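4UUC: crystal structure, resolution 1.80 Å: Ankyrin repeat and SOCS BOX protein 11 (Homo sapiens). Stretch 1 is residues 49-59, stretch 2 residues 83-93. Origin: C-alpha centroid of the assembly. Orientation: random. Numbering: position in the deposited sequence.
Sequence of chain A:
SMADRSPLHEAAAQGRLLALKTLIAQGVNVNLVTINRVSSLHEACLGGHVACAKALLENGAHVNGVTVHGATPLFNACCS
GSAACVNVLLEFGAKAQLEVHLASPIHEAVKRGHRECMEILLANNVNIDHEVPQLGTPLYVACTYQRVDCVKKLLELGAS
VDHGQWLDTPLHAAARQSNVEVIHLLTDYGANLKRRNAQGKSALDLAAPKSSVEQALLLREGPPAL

Stretch 1, residues 49-59: HVACAKALLEN
Stretch 2 (83-93) AACVNVLLEFG

Two helices of the ankyrin repeat and SOCS box protein 11, residues 50-58 and 83-91, run side by side in nearly the same direction, their axes 14° apart and 9.3 Å at closest approach. Both have regular helical phi/psi near -63/-41 and i to i+4 backbone hydrogen bonds from Ala53 N to His49 O through Glu58 N to Lys54 O, and from Asn87 N to Ala83 O through Phe92 N to Val88 O. The register sets Val50 beside Cys85 (CA to CA 4.8 Å), Lys54 beside Val88 (CA to CA 6.7 Å) and Leu57 beside Phe92 (CA to CA 7.3 Å), so the backbones are closest at the N-terminal end. No direct hydrogen bond crosses; shape does the work, burying 482 Å².

At the tight end His49 (phi/psi -97/89) is the N-cap residue, its CA-to-CB bond pointing away from the second helix. Cys85 (chi1 m) puts SG 3.7 Å from His49 N and 3.5 Å from Val50 N, a compact sulfur filling the narrow gap at the start of the first helix. Val50 (chi1 p) points toward the second helix and lodges between neighbouring turns: Val50 CG2 lies 3.5 Å from Ala84 O, 3.8 Å from Ala84 CB and 3.9 Å from Val88 CG1. The short side chain of Ala84 leaves room for this methyl.

Val88 (chi1 p) is the central knob from the other side. Its CG1 meets Val50, while Val88 CG2 sits 4.0 Å from Lys54 CB and 4.1 Å from Leu57 CD1. Ala53 also points toward the second helix, but its methyl stops short of close contact. Buried Leu57 (m, t) fills the widening gap, with Leu57 CD1 also 4.1 Å from Leu89 CD2; Leu89 (m, t) leaves its helix sideways, but its end comes nearer.

Phe92, the first residue to leave helical phi/psi (-91/15), spans the wider end with chi1 -83° and chi2 82°. One ring face receives Leu57 CB, 3.8 Å from the Phe92 ring centroid and 10° off the normal, a CH-pi contact. Glu58 CG lies 4.3 Å from Phe92 CZ. Gly93 follows at phi/psi 94/24, where a CB would jam against the preceding carbonyl.

Lys54 is extended, all four chi angles t, and suits the exposed border: its aliphatic stem packs on Val88, while its ammonium group reaches solvent. One water bridges the helices, accepting from Lys54 NZ at 3.0 Å and donating to Glu91 OE1 at 3.1 Å (Glu91 chi m, t, 14°).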

# COMPACT_ATOMS: atom_id res chain seq x y z
N HIS A 49 -4.92 13.97 7.91
CA HIS A 49 -4.84 15.33 8.46
C HIS A 49 -3.43 15.63 8.98
O HIS A 49 -3.12 15.42 10.15
CB HIS A 49 -5.88 15.51 9.56
CG HIS A 49 -7.27 15.15 9.14
ND1 HIS A 49 -7.85 15.67 8.00
CD2 HIS A 49 -8.20 14.33 9.69
CE1 HIS A 49 -9.08 15.18 7.87
NE2 HIS A 49 -9.31 14.37 8.89
N VAL A 50 -2.57 16.14 8.10
CA VAL A 50 -1.15 16.29 8.41
C VAL A 50 -0.87 17.31 9.52
O VAL A 50 0.02 17.09 10.34
CB VAL A 50 -0.34 16.67 7.13
CG1 VAL A 50 -0.75 18.05 6.62
CG2 VAL A 50 1.15 16.62 7.41
N ALA A 51 -1.61 18.41 9.55
CA ALA A 51 -1.37 19.45 10.55
C ALA A 51 -1.70 18.91 11.94
O ALA A 51 -0.95 19.13 12.90
CB ALA A 51 -2.17 20.71 10.24
N CYS A 52 -2.81 18.19 12.05
CA CYS A 52 -3.19 17.56 13.31
C CYS A 52 -2.16 16.51 13.71
O CYS A 52 -1.75 16.44 14.87
CB CYS A 52 -4.58 16.92 13.21
SG CYS A 52 -5.94 18.10 13.13
N ALA A 53 -1.73 15.70 12.75
CA ALA A 53 -0.72 14.68 13.02
C ALA A 53 0.56 15.31 13.57
O ALA A 53 1.10 14.84 14.57
CB ALA A 53 -0.42 13.87 11.76
N LYS A 54 1.02 16.39 12.94
CA LYS A 54 2.28 17.02 13.35
C LYS A 54 2.16 17.64 14.74
O LYS A 54 3.09 17.55 15.54
CB LYS A 54 2.72 18.09 12.35
CG LYS A 54 4.11 18.64 12.66
CD LYS A 54 4.58 19.63 11.61
CE LYS A 54 6.00 20.09 11.90
NZ LYS A 54 6.49 21.07 10.89
N ALA A 55 1.01 18.26 15.02
CA ALA A 55 0.78 18.86 16.33
C ALA A 55 0.81 17.79 17.42
O ALA A 55 1.33 18.02 18.51
CB ALA A 55 -0.55 19.59 16.34
N LEU A 56 0.25 16.62 17.12
CA LEU A 56 0.27 15.51 18.06
C LEU A 56 1.69 14.99 18.25
O LEU A 56 2.12 14.72 19.38
CB LEU A 56 -0.66 14.39 17.58
CG LEU A 56 -2.16 14.69 17.65
CD1 LEU A 56 -2.95 13.73 16.79
CD2 LEU A 56 -2.65 14.64 19.09
N LEU A 57 2.43 14.87 17.15
CA LEU A 57 3.82 14.40 17.20
C LEU A 57 4.71 15.36 17.97
O LEU A 57 5.59 14.94 18.72
CB LEU A 57 4.36 14.20 15.78
CG LEU A 57 3.79 12.97 15.07
CD1 LEU A 57 4.06 13.04 13.57
CD2 LEU A 57 4.36 11.68 15.67
N GLU A 58 4.47 16.66 17.79
CA GLU A 58 5.22 17.70 18.49
C GLU A 58 5.01 17.62 20.00
O GLU A 58 5.86 18.06 20.77
CB GLU A 58 4.82 19.09 17.98
CG GLU A 58 5.43 19.46 16.63
CD GLU A 58 4.87 20.75 16.06
OE1 GLU A 58 3.80 21.21 16.51
OE2 GLU A 58 5.52 21.31 15.15
N ASN A 59 3.88 17.05 20.40
CA ASN A 59 3.55 16.91 21.81
C ASN A 59 3.69 15.47 22.30
O ASN A 59 3.04 15.06 23.27
CB ASN A 59 2.13 17.43 22.06
CG ASN A 59 2.06 18.95 22.00
OD1 ASN A 59 2.26 19.63 23.00
ND2 ASN A 59 1.79 19.48 20.81
N ALA A 83 0.32 12.00 1.23
CA ALA A 83 1.77 11.98 1.16
C ALA A 83 2.38 12.87 2.23
O ALA A 83 3.44 12.55 2.78
CB ALA A 83 2.23 12.42 -0.23
N ALA A 84 1.71 13.98 2.53
CA ALA A 84 2.18 14.89 3.56
C ALA A 84 2.25 14.18 4.92
O ALA A 84 3.22 14.35 5.66
CB ALA A 84 1.28 16.11 3.64
N CYS A 85 1.22 13.39 5.23
CA CYS A 85 1.21 12.61 6.46
C CYS A 85 2.34 11.59 6.48
O CYS A 85 3.04 11.44 7.49
CB CYS A 85 -0.13 11.89 6.64
SG CYS A 85 -1.43 12.90 7.39
N VAL A 86 2.52 10.88 5.37
CA VAL A 86 3.59 9.90 5.27
C VAL A 86 4.93 10.57 5.55
O VAL A 86 5.74 10.05 6.33
CB VAL A 86 3.61 9.23 3.87
CG1 VAL A 86 4.84 8.36 3.70
CG2 VAL A 86 2.33 8.41 3.66
N ASN A 87 5.16 11.73 4.94
CA ASN A 87 6.42 12.44 5.14
C ASN A 87 6.66 12.85 6.59
O ASN A 87 7.74 12.61 7.12
CB ASN A 87 6.47 13.69 4.25
CG ASN A 87 6.78 13.36 2.80
OD1 ASN A 87 7.42 12.35 2.50
ND2 ASN A 87 6.33 14.22 1.89
N VAL A 88 5.66 13.45 7.24
CA VAL A 88 5.86 13.94 8.61
C VAL A 88 6.09 12.77 9.57
O VAL A 88 6.90 12.87 10.49
CB VAL A 88 4.66 14.81 9.09
CG1 VAL A 88 3.38 14.00 9.24
CG2 VAL A 88 5.00 15.49 10.41
N LEU A 89 5.39 11.66 9.36
CA LEU A 89 5.60 10.46 10.17
C LEU A 89 7.04 9.95 10.04
O LEU A 89 7.69 9.61 11.03
CB LEU A 89 4.62 9.37 9.78
CG LEU A 89 3.16 9.58 10.17
CD1 LEU A 89 2.28 8.55 9.49
CD2 LEU A 89 2.98 9.52 11.69
N LEU A 90 7.52 9.88 8.80
CA LEU A 90 8.89 9.44 8.55
C LEU A 90 9.90 10.41 9.15
O LEU A 90 10.95 9.99 9.65
CB LEU A 90 9.12 9.28 7.04
CG LEU A 90 8.36 8.11 6.40
CD1 LEU A 90 8.40 8.21 4.89
CD2 LEU A 90 8.91 6.77 6.86
N GLU A 91 9.58 11.70 9.13
CA GLU A 91 10.44 12.71 9.73
C GLU A 91 10.57 12.48 11.23
O GLU A 91 11.64 12.68 11.81
CB GLU A 91 9.91 14.12 9.46
CG GLU A 91 10.10 14.60 8.03
CD GLU A 91 9.28 15.84 7.72
OE1 GLU A 91 8.78 16.49 8.67
OE2 GLU A 91 9.13 16.17 6.52
N PHE A 92 9.48 12.04 11.86
CA PHE A 92 9.46 11.81 13.30
C PHE A 92 9.84 10.38 13.67
O PHE A 92 9.62 9.94 14.81
CB PHE A 92 8.08 12.17 13.87
CG PHE A 92 7.91 13.63 14.15
CD1 PHE A 92 7.56 14.51 13.14
CD2 PHE A 92 8.11 14.13 15.43
CE1 PHE A 92 7.41 15.86 13.40
CE2 PHE A 92 7.95 15.47 15.69
CZ PHE A 92 7.61 16.34 14.68
N GLY A 93 10.41 9.65 12.72
CA GLY A 93 11.03 8.37 13.01
C GLY A 93 10.14 7.16 12.82
O GLY A 93 10.37 6.11 13.43
O HOH W 1 6.83 18.96 8.78